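Local coordinates for protein Rubredoxin\:oxygen oxidoreductase (Desulfovibrio gigas, PDB 1E5D) that catalyses the four-electron reduction of dioxygen to two water molecules at a diiron centre, with flavin mononucleotide as a second cofactor, at residues A[76-81]-A[149-154]; A[161-166]-A[220-225]; A[175-180]-A[227-232]. One frame throughout, in Å; residues are numbered along the deposited sequence.

The three contacts belong to the metallo-beta-lactamase-like part of the chain and all reach one mixed six-stranded sheet. Contact 1 joins the end of strand 74-77, from the seven-stranded sheet, to strand 151-155. Contact 2 pairs the next strand, 160-164, with 221-224, and its centre lies about 10 Å from that of contact 1. Contact 3, about 11 Å further between centres, adds the loop 175-180 to the stretch that ends in edge strand 230-231. Contact 1 closes before the others open, whereas the segments of contacts 2 and 3 alternate along the chain. Contacts 1 and 2 share the diiron site and a water; contact 3 lies away from the metals.

Contact 1: residues A[76-81]-A[149-154]; sequences VIQHLE and DSMVSW. With FEO (mu-oxo-diiron), chain D.
The imidazole of His79 has the carboxylate oxygen Asp149 OD1 at its edge, in the ring plane, and Glu81 CB over one face, off toward the rim. Ring and carboxylate are nearly coplanar, 26° apart, and His79 ND1 gives Asp149 OD1 a hydrogen bond of 3.2 Å on its syn lone pair. At the far side of the ring, His79 NE2 binds the iron FE2 at 2.1 Å, and Glu81 OE1 binds the same iron at 2.0 Å; His146 and Asp165 complete the protein ligands of that metal. Asp149 OD1 takes a second bond, 3.1 Å from Leu80 N, which approaches from above the carboxylate plane. Next to this polar cluster the backbones are joined by a weak bond from Met151 N to Gln78 O, and a water links Ile77 O to Asp149 O. The side-chain amide of Gln78 reaches along strand 151-154 to Ser153: Ser153 OG donates to Gln78 OE1 over 3.0 Å, from above the carbonyl plane, while NE2 turns to Asp49. Opposite Gln78, Met151 extends past CG and crosses Val76 at about a right angle, its CE 3.7 Å from Val76 CG1. Trp263 NE1 of the second subunit is hydrogen-bonded to Glu81 OE2, and the flavin touches Glu81. The His-carboxylate pair makes Asp149 a second-shell residue: its bond, together with the iron on NE2, helps fix the rotation of the imidazole, the bond from Leu80 N steadies OD1 in turn, and the buried carboxylate would probably make the histidine a more electron-rich ligand.

Contact 2: residues A[161-166]-A[220-225]; sequences LISNDI and EFICPD. With FEO (mu-oxo-diiron), chain D.
Phe221 O receives the hydrogen bond of Leu161 N, opening a parallel strand pair in the sheet of a metallo-beta-lactamase fold, in which loops at the strand ends carry the metal ligands. The axes of strands 161-164 and 221-224 run 25° apart. Ile222 sits opposite Leu161, with CG1 4.2 Å from Leu161 CD2 on the face that helix 233-248 covers; its CG2 also meets Ser163 OG. Cys223 comes next, on the other face, with CB against Ile162 CG1, and its backbone bonds both ways: N to Leu161 O at 2.7 Å, and O from Ser163 N at 2.9 Å. Pro224 CB packs against the carbonyl oxygens of both Asn164 and Ile166. A type II' turn runs from Ser163 to Ile166; Ser163 OG, set between the backbone N and the carbonyl carbon (chi1 49°), braces it with a 2.9 Å hydrogen bond to Ile166 O, beside the weak backbone bond from Ile166 N to Ser163 O. At the end of the segment Asp225 N donates to Asn164 O at 2.7 Å. The Asp225 carboxylate packs against the backbone of Asn164, CG 3.3 Å from Asn164 CA, and OD2 is held by His84 ND1 as well as by a water. The turn delivers Asp165 to the metals, where its carboxylate bridges both irons beside ligands that include His79, Asp83 and His226. The water on Asp225 OD2 also donates to the bridging oxygen and binds FE1, the iron that Asp165 OD1 reaches at 2.0 Å.

Contact 3: residues A[175-180]-A[227-232]; sequences ERFSDQ and GVIFRG
Arg231 lays its guanidinium flat on the ring of Phe177, planes 18° apart, with Phe177 CG over the guanidinium centre. The cation-pi distance from Arg231 CZ to the ring centroid is 4.0 Å. The charge is met at the guanidinium edge by a salt bridge, Arg231 NH1 to Asp179 OD2 at 2.6 Å, on the syn lone pair of the carboxylate. Arg231 CG stands anti to the backbone N (chi1 -179°), and bends at chi2 and chi3 bring the guanidinium over Phe177. One cation is thus gripped by a pi face and by a carboxylate.

Apolar contacts continue beside the ring: Ile229 lies alongside Phe177, pointing the same way, with Ile229 CB 3.6 Å from Phe177 CD1. Val228 CG2 packs on Ser178 CA.

Backbone bonds join the two segments at a single bridge, Phe177 with Ile229: Ile229 N donates to Arg176 O at 2.7 Å, and Ser178 N to Ile229 O at 2.7 Å. Ser178 OG then accepts from Arg231 N at 3.2 Å and also bonds Gln235 in helix 233-248. Within the loop, Phe177 N donates to Gln180 OE1.

The 175-180 segment, with its 3-10 turn at 178-180, bridges at Ile229 just before strand 230-231, which pairs with strand 221-224. Leu186 of helix 183-198 covers Ser178, Val228 and Phe230, and Ile229 meets Leu12 and Tyr38 of strands 10-17 and 33-40.

Contact 1: residues A[76-81]-A[149-154]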
loop_
_atom_site.group_PDB
_atom_site.type_symbol
_atom_site.label_atom_id
_atom_site.label_comp_id
_atom_site.label_asym_id
_atom_site.label_seq_id
_atom_site.Cartn_x
_atom_site.Cartn_y
_atom_site.Cartn_z
ATOM N N VAL A 76 17.429 -11.734 -31.922
ATOM C CA VAL A 76 16.378 -10.734 -32.140
ATOM C C VAL A 76 15.834 -10.267 -30.797
ATOM O O VAL A 76 15.196 -11.043 -30.082
ATOM C CB VAL A 76 15.235 -11.277 -33.008
ATOM C CG1 VAL A 76 14.061 -10.311 -32.979
ATOM C CG2 VAL A 76 15.693 -11.511 -34.441
ATOM N N ILE A 77 16.085 -9.011 -30.433
ATOM C CA ILE A 77 15.580 -8.523 -29.150
ATOM C C ILE A 77 14.356 -7.634 -29.355
ATOM O O ILE A 77 14.460 -6.519 -29.849
ATOM C CB ILE A 77 16.645 -7.756 -28.365
ATOM C CG1 ILE A 77 18.001 -8.462 -28.353
ATOM C CG2 ILE A 77 16.166 -7.503 -26.943
ATOM C CD1 ILE A 77 17.893 -9.853 -27.753
ATOM N N GLN A 78 13.233 -8.214 -28.946
ATOM C CA GLN A 78 11.907 -7.678 -29.184
ATOM C C GLN A 78 11.402 -6.784 -28.066
ATOM O O GLN A 78 10.379 -6.124 -28.262
ATOM C CB GLN A 78 10.894 -8.815 -29.365
ATOM C CG GLN A 78 11.459 -10.005 -30.135
ATOM C CD GLN A 78 10.326 -10.792 -30.771
ATOM O OE1 GLN A 78 9.850 -10.409 -31.841
ATOM N NE2 GLN A 78 9.900 -11.859 -30.108
ATOM N N HIS A 79 12.090 -6.773 -26.937
ATOM C CA HIS A 79 11.590 -5.988 -25.783
ATOM C C HIS A 79 12.795 -5.789 -24.881
ATOM O O HIS A 79 13.567 -6.749 -24.726
ATOM C CB HIS A 79 10.410 -6.728 -25.195
ATOM C CG HIS A 79 9.704 -6.262 -23.976
ATOM N ND1 HIS A 79 9.535 -4.942 -23.635
ATOM C CD2 HIS A 79 9.094 -6.965 -22.976
ATOM C CE1 HIS A 79 8.871 -4.846 -22.500
ATOM N NE2 HIS A 79 8.588 -6.073 -22.073
ATOM N N LEU A 80 13.022 -4.600 -24.331
ATOM C CA LEU A 80 14.291 -4.399 -23.621
ATOM C C LEU A 80 14.147 -4.507 -22.111
ATOM O O LEU A 80 15.119 -4.419 -21.365
ATOM C CB LEU A 80 14.910 -3.050 -24.007
ATOM C CG LEU A 80 15.877 -3.115 -25.194
ATOM C CD1 LEU A 80 16.998 -4.096 -24.887
ATOM C CD2 LEU A 80 15.152 -3.500 -26.476
ATOM N N GLU A 81 12.925 -4.714 -21.640
ATOM C CA GLU A 81 12.696 -5.008 -20.229
ATOM C C GLU A 81 13.587 -6.174 -19.816
ATOM O O GLU A 81 13.774 -7.119 -20.588
ATOM C CB GLU A 81 11.218 -5.297 -20.018
ATOM C CG GLU A 81 10.824 -5.645 -18.597
ATOM C CD GLU A 81 9.331 -5.499 -18.397
ATOM O OE1 GLU A 81 8.630 -5.184 -19.377
ATOM O OE2 GLU A 81 8.886 -5.698 -17.252
ATOM N N ASP A 149 9.386 -0.027 -27.272
ATOM C CA ASP A 149 10.292 -0.837 -28.075
ATOM C C ASP A 149 9.662 -2.127 -28.584
ATOM O O ASP A 149 10.212 -2.802 -29.454
ATOM C CB ASP A 149 11.544 -1.207 -27.269
ATOM C CG ASP A 149 11.221 -1.714 -25.876
ATOM O OD1 ASP A 149 10.897 -2.912 -25.742
ATOM O OD2 ASP A 149 11.285 -0.924 -24.910
ATOM N N SER A 150 8.516 -2.480 -28.026
ATOM C CA SER A 150 7.827 -3.714 -28.368
ATOM C C SER A 150 7.636 -3.920 -29.865
ATOM O O SER A 150 7.162 -3.059 -30.610
ATOM C CB SER A 150 6.458 -3.723 -27.669
ATOM O OG SER A 150 5.713 -4.875 -28.016
ATOM N N MET A 151 7.990 -5.115 -30.320
ATOM C CA MET A 151 7.736 -5.559 -31.676
ATOM C C MET A 151 7.542 -7.069 -31.689
ATOM O O MET A 151 7.980 -7.747 -30.763
ATOM C CB MET A 151 8.880 -5.182 -32.614
ATOM C CG MET A 151 9.985 -6.226 -32.593
ATOM S SD MET A 151 11.305 -5.854 -33.763
ATOM C CE MET A 151 12.572 -6.971 -33.176
ATOM N N VAL A 152 6.887 -7.600 -32.717
ATOM C CA VAL A 152 6.674 -9.050 -32.729
ATOM C C VAL A 152 7.242 -9.648 -34.006
ATOM O O VAL A 152 7.551 -8.917 -34.951
ATOM C CB VAL A 152 5.184 -9.382 -32.564
ATOM C CG1 VAL A 152 4.618 -8.646 -31.352
ATOM C CG2 VAL A 152 4.399 -9.017 -33.814
ATOM N N SER A 153 7.390 -10.972 -34.039
ATOM C CA SER A 153 8.010 -11.617 -35.191
ATOM C C SER A 153 7.086 -12.657 -35.807
ATOM O O SER A 153 6.514 -13.487 -35.116
ATOM C CB SER A 153 9.335 -12.284 -34.825
ATOM O OG SER A 153 10.353 -11.308 -34.710
ATOM N N TRP A 154 6.975 -12.568 -37.121
ATOM C CA TRP A 154 6.056 -13.409 -37.865
ATOM C C TRP A 154 6.780 -14.304 -38.866
ATOM O O TRP A 154 7.558 -13.829 -39.693
ATOM C CB TRP A 154 5.063 -12.521 -38.610
ATOM C CG TRP A 154 4.017 -13.232 -39.404
ATOM C CD1 TRP A 154 3.687 -13.014 -40.713
ATOM C CD2 TRP A 154 3.156 -14.281 -38.940
ATOM N NE1 TRP A 154 2.678 -13.863 -41.091
ATOM C CE2 TRP A 154 2.333 -14.651 -40.022
ATOM C CE3 TRP A 154 3.004 -14.942 -37.716
ATOM C CZ2 TRP A 154 1.370 -15.653 -39.909
ATOM C CZ3 TRP A 154 2.047 -15.938 -37.609
ATOM C CH2 TRP A 154 1.240 -16.286 -38.702
HETATM FE FE1 FEO D . 7.996 -9.920 -19.795
HETATM FE FE2 FEO D . 7.525 -6.631 -20.307
HETATM O O FEO D . 8.850 -8.393 -19.830
HETATM O O HOH W 1 13.075 -4.269 -29.784
HETATM O O HOH W 2 9.736 -10.787 -21.255
#

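Contact 2: residues A[161-166]-A[220-225]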
loop_
_atom_site.group_PDB
_atom_site.type_symbol
_atom_site.label_atom_id
_atom_site.label_comp_id
_atom_site.label_asym_id
_atom_site.label_seq_id
_atom_site.Cartn_x
_atom_site.Cartn_y
_atom_site.Cartn_z
ATOM N N LEU A 161 3.763 -16.866 -34.747
ATOM C CA LEU A 161 3.885 -15.520 -34.207
ATOM C C LEU A 161 4.622 -15.578 -32.868
ATOM O O LEU A 161 4.135 -16.201 -31.922
ATOM C CB LEU A 161 2.518 -14.874 -34.039
ATOM C CG LEU A 161 2.522 -13.431 -33.536
ATOM C CD1 LEU A 161 3.177 -12.497 -34.544
ATOM C CD2 LEU A 161 1.098 -12.994 -33.212
ATOM N N ILE A 162 5.781 -14.945 -32.822
ATOM C CA ILE A 162 6.571 -14.786 -31.608
ATOM C C ILE A 162 6.357 -13.370 -31.071
ATOM O O ILE A 162 6.901 -12.455 -31.689
ATOM C CB ILE A 162 8.055 -15.072 -31.880
ATOM C CG1 ILE A 162 8.300 -16.410 -32.589
ATOM C CG2 ILE A 162 8.859 -14.973 -30.590
ATOM C CD1 ILE A 162 9.714 -16.641 -33.066
ATOM N N SER A 163 5.582 -13.232 -30.003
ATOM C CA SER A 163 4.922 -12.017 -29.573
ATOM C C SER A 163 5.434 -11.308 -28.331
ATOM O O SER A 163 4.718 -10.421 -27.832
ATOM C CB SER A 163 3.432 -12.340 -29.280
ATOM O OG SER A 163 3.392 -13.494 -28.461
ATOM N N ASN A 164 6.602 -11.618 -27.808
ATOM C CA ASN A 164 7.104 -11.037 -26.560
ATOM C C ASN A 164 6.048 -11.157 -25.462
ATOM O O ASN A 164 5.499 -12.247 -25.279
ATOM C CB ASN A 164 7.633 -9.633 -26.754
ATOM C CG ASN A 164 6.773 -8.417 -26.892
ATOM O OD1 ASN A 164 6.265 -7.918 -25.875
ATOM N ND2 ASN A 164 6.591 -7.904 -28.100
ATOM N N ASP A 165 5.795 -10.135 -24.664
ATOM C CA ASP A 165 4.866 -10.249 -23.553
ATOM C C ASP A 165 3.423 -10.423 -24.009
ATOM O O ASP A 165 2.576 -10.930 -23.278
ATOM C CB ASP A 165 4.965 -8.994 -22.676
ATOM C CG ASP A 165 6.219 -8.940 -21.836
ATOM O OD1 ASP A 165 6.698 -10.002 -21.385
ATOM O OD2 ASP A 165 6.744 -7.820 -21.615
ATOM N N ILE A 166 3.095 -9.981 -25.220
ATOM C CA ILE A 166 1.714 -10.053 -25.696
ATOM C C ILE A 166 1.231 -11.497 -25.737
ATOM O O ILE A 166 1.907 -12.372 -26.293
ATOM C CB ILE A 166 1.610 -9.393 -27.087
ATOM C CG1 ILE A 166 2.271 -8.010 -27.116
ATOM C CG2 ILE A 166 0.185 -9.322 -27.607
ATOM C CD1 ILE A 166 2.526 -7.485 -28.512
ATOM N N GLU A 220 -0.767 -20.351 -36.253
ATOM C CA GLU A 220 -0.994 -21.720 -35.824
ATOM C C GLU A 220 -0.351 -21.914 -34.449
ATOM O O GLU A 220 -0.720 -22.787 -33.680
ATOM C CB GLU A 220 -0.436 -22.726 -36.824
ATOM C CG GLU A 220 -1.496 -23.654 -37.403
ATOM C CD GLU A 220 -1.663 -23.513 -38.901
ATOM O OE1 GLU A 220 -0.938 -24.210 -39.643
ATOM O OE2 GLU A 220 -2.515 -22.719 -39.353
ATOM N N PHE A 221 0.612 -21.049 -34.176
ATOM C CA PHE A 221 1.351 -20.968 -32.943
ATOM C C PHE A 221 1.583 -19.532 -32.493
ATOM O O PHE A 221 2.154 -18.732 -33.245
ATOM C CB PHE A 221 2.731 -21.597 -33.137
ATOM C CG PHE A 221 2.714 -23.106 -33.247
ATOM C CD1 PHE A 221 2.668 -23.877 -32.099
ATOM C CD2 PHE A 221 2.745 -23.717 -34.489
ATOM C CE1 PHE A 221 2.661 -25.256 -32.198
ATOM C CE2 PHE A 221 2.746 -25.096 -34.593
ATOM C CZ PHE A 221 2.702 -25.862 -33.442
ATOM N N ILE A 222 1.168 -19.202 -31.269
ATOM C CA ILE A 222 1.622 -17.922 -30.723
ATOM C C ILE A 222 2.589 -18.187 -29.568
ATOM O O ILE A 222 2.258 -18.946 -28.669
ATOM C CB ILE A 222 0.494 -17.007 -30.234
ATOM C CG1 ILE A 222 -0.387 -16.513 -31.380
ATOM C CG2 ILE A 222 1.084 -15.862 -29.419
ATOM C CD1 ILE A 222 -1.768 -16.057 -30.966
ATOM N N CYS A 223 3.746 -17.565 -29.645
ATOM C CA CYS A 223 4.866 -17.786 -28.746
ATOM C C CYS A 223 5.213 -16.525 -27.965
ATOM O O CYS A 223 5.960 -15.669 -28.440
ATOM C CB CYS A 223 6.072 -18.271 -29.561
ATOM S SG CYS A 223 5.726 -19.742 -30.562
ATOM N N PRO A 224 4.644 -16.418 -26.769
ATOM C CA PRO A 224 4.930 -15.306 -25.858
ATOM C C PRO A 224 6.107 -15.579 -24.916
ATOM O O PRO A 224 6.561 -16.717 -24.759
ATOM C CB PRO A 224 3.616 -15.213 -25.075
ATOM C CG PRO A 224 3.145 -16.617 -24.977
ATOM C CD PRO A 224 3.651 -17.340 -26.193
ATOM N N ASP A 225 6.587 -14.508 -24.296
ATOM C CA ASP A 225 7.672 -14.454 -23.341
ATOM C C ASP A 225 7.411 -15.236 -22.057
ATOM O O ASP A 225 8.367 -15.729 -21.472
ATOM C CB ASP A 225 7.906 -13.001 -22.907
ATOM C CG ASP A 225 8.733 -12.222 -23.904
ATOM O OD1 ASP A 225 9.305 -12.847 -24.817
ATOM O OD2 ASP A 225 8.771 -10.980 -23.781
HETATM FE FE1 FEO D . 7.996 -9.920 -19.795
HETATM FE FE2 FEO D . 7.525 -6.631 -20.307
HETATM O O FEO D . 8.850 -8.393 -19.830
HETATM O O HOH W 3 8.205 -13.979 -27.341
HETATM O O HOH W 2 9.736 -10.787 -21.255
#

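Contact 3: residues A[175-180]-A[227-232]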
loop_
_atom_site.group_PDB
_atom_site.type_symbol
_atom_site.label_atom_id
_atom_site.label_comp_id
_atom_site.label_asym_id
_atom_site.label_seq_id
_atom_site.Cartn_x
_atom_site.Cartn_y
_atom_site.Cartn_z
ATOM N N GLU A 175 3.430 -28.401 -18.314
ATOM C CA GLU A 175 2.735 -28.274 -19.588
ATOM C C GLU A 175 3.146 -26.966 -20.266
ATOM O O GLU A 175 3.013 -25.907 -19.649
ATOM C CB GLU A 175 1.229 -28.303 -19.416
ATOM C CG GLU A 175 0.563 -29.456 -18.714
ATOM C CD GLU A 175 0.956 -29.678 -17.271
ATOM O OE1 GLU A 175 0.467 -28.989 -16.357
ATOM O OE2 GLU A 175 1.829 -30.553 -17.072
ATOM N N ARG A 176 3.643 -27.015 -21.498
ATOM C CA ARG A 176 4.099 -25.793 -22.153
ATOM C C ARG A 176 3.152 -25.336 -23.260
ATOM O O ARG A 176 3.392 -24.319 -23.918
ATOM C CB ARG A 176 5.508 -25.970 -22.716
ATOM C CG ARG A 176 6.482 -26.786 -21.903
ATOM C CD ARG A 176 6.499 -26.421 -20.425
ATOM N NE ARG A 176 6.502 -24.969 -20.258
ATOM C CZ ARG A 176 7.616 -24.261 -20.398
ATOM N NH1 ARG A 176 8.747 -24.895 -20.685
ATOM N NH2 ARG A 176 7.586 -22.946 -20.247
ATOM N N PHE A 177 2.059 -26.064 -23.486
ATOM C CA PHE A 177 1.154 -25.681 -24.568
ATOM C C PHE A 177 -0.262 -25.414 -24.087
ATOM O O PHE A 177 -0.751 -26.055 -23.165
ATOM C CB PHE A 177 1.166 -26.770 -25.647
ATOM C CG PHE A 177 2.524 -26.821 -26.345
ATOM C CD1 PHE A 177 2.879 -25.861 -27.277
ATOM C CD2 PHE A 177 3.419 -27.826 -26.036
ATOM C CE1 PHE A 177 4.116 -25.923 -27.886
ATOM C CE2 PHE A 177 4.656 -27.897 -26.661
ATOM C CZ PHE A 177 5.008 -26.939 -27.590
ATOM N N SER A 178 -0.902 -24.444 -24.734
ATOM C CA SER A 178 -2.220 -23.981 -24.315
ATOM C C SER A 178 -3.242 -25.109 -24.300
ATOM O O SER A 178 -4.170 -25.112 -23.490
ATOM C CB SER A 178 -2.690 -22.842 -25.225
ATOM O OG SER A 178 -2.724 -23.253 -26.579
ATOM N N ASP A 179 -3.092 -26.083 -25.196
ATOM C CA ASP A 179 -4.063 -27.168 -25.264
ATOM C C ASP A 179 -3.870 -28.190 -24.153
ATOM O O ASP A 179 -4.635 -29.142 -24.054
ATOM C CB ASP A 179 -3.963 -27.899 -26.607
ATOM C CG ASP A 179 -2.587 -28.489 -26.842
ATOM O OD1 ASP A 179 -2.327 -29.640 -26.425
ATOM O OD2 ASP A 179 -1.751 -27.798 -27.452
ATOM N N GLN A 180 -2.838 -28.025 -23.332
ATOM C CA GLN A 180 -2.588 -29.010 -22.285
ATOM C C GLN A 180 -3.072 -28.513 -20.931
ATOM O O GLN A 180 -2.945 -29.231 -19.942
ATOM C CB GLN A 180 -1.103 -29.336 -22.183
ATOM C CG GLN A 180 -0.458 -29.772 -23.483
ATOM C CD GLN A 180 1.049 -29.870 -23.319
ATOM O OE1 GLN A 180 1.706 -28.882 -22.988
ATOM N NE2 GLN A 180 1.580 -31.060 -23.552
ATOM N N GLY A 227 4.688 -18.045 -19.969
ATOM C CA GLY A 227 3.552 -18.953 -19.958
ATOM C C GLY A 227 3.592 -19.917 -21.127
ATOM O O GLY A 227 4.638 -20.113 -21.753
ATOM N N VAL A 228 2.436 -20.517 -21.407
ATOM C CA VAL A 228 2.380 -21.580 -22.404
ATOM C C VAL A 228 2.284 -21.028 -23.819
ATOM O O VAL A 228 1.922 -19.882 -24.057
ATOM C CB VAL A 228 1.196 -22.532 -22.156
ATOM C CG1 VAL A 228 1.373 -23.230 -20.817
ATOM C CG2 VAL A 228 -0.112 -21.766 -22.209
ATOM N N ILE A 229 2.635 -21.904 -24.753
ATOM C CA ILE A 229 2.538 -21.580 -26.169
ATOM C C ILE A 229 1.143 -21.870 -26.699
ATOM O O ILE A 229 0.560 -22.902 -26.352
ATOM C CB ILE A 229 3.578 -22.388 -26.964
ATOM C CG1 ILE A 229 5.006 -21.874 -26.753
ATOM C CG2 ILE A 229 3.214 -22.432 -28.438
ATOM C CD1 ILE A 229 6.049 -22.969 -26.844
ATOM N N PHE A 230 0.603 -20.979 -27.521
ATOM C CA PHE A 230 -0.703 -21.233 -28.132
ATOM C C PHE A 230 -0.526 -22.116 -29.361
ATOM O O PHE A 230 0.028 -21.673 -30.371
ATOM C CB PHE A 230 -1.404 -19.920 -28.491
ATOM C CG PHE A 230 -1.843 -19.156 -27.245
ATOM C CD1 PHE A 230 -3.045 -19.455 -26.631
ATOM C CD2 PHE A 230 -1.036 -18.165 -26.714
ATOM C CE1 PHE A 230 -3.441 -18.780 -25.491
ATOM C CE2 PHE A 230 -1.426 -17.490 -25.571
ATOM C CZ PHE A 230 -2.624 -17.801 -24.958
ATOM N N ARG A 231 -0.991 -23.354 -29.241
ATOM C CA ARG A 231 -0.774 -24.348 -30.293
ATOM C C ARG A 231 -2.064 -24.701 -31.012
ATOM O O ARG A 231 -2.980 -25.292 -30.450
ATOM C CB ARG A 231 -0.145 -25.589 -29.674
ATOM C CG ARG A 231 0.181 -26.740 -30.609
ATOM C CD ARG A 231 -0.097 -28.041 -29.880
ATOM N NE ARG A 231 1.089 -28.750 -29.429
ATOM C CZ ARG A 231 1.134 -29.520 -28.349
ATOM N NH1 ARG A 231 0.059 -29.684 -27.591
ATOM N NH2 ARG A 231 2.253 -30.141 -28.004
ATOM N N GLY A 232 -2.133 -24.329 -32.283
ATOM C CA GLY A 232 -3.307 -24.566 -33.097
ATOM C C GLY A 232 -4.062 -23.287 -33.401
ATOM O O GLY A 232 -4.220 -22.419 -32.539
#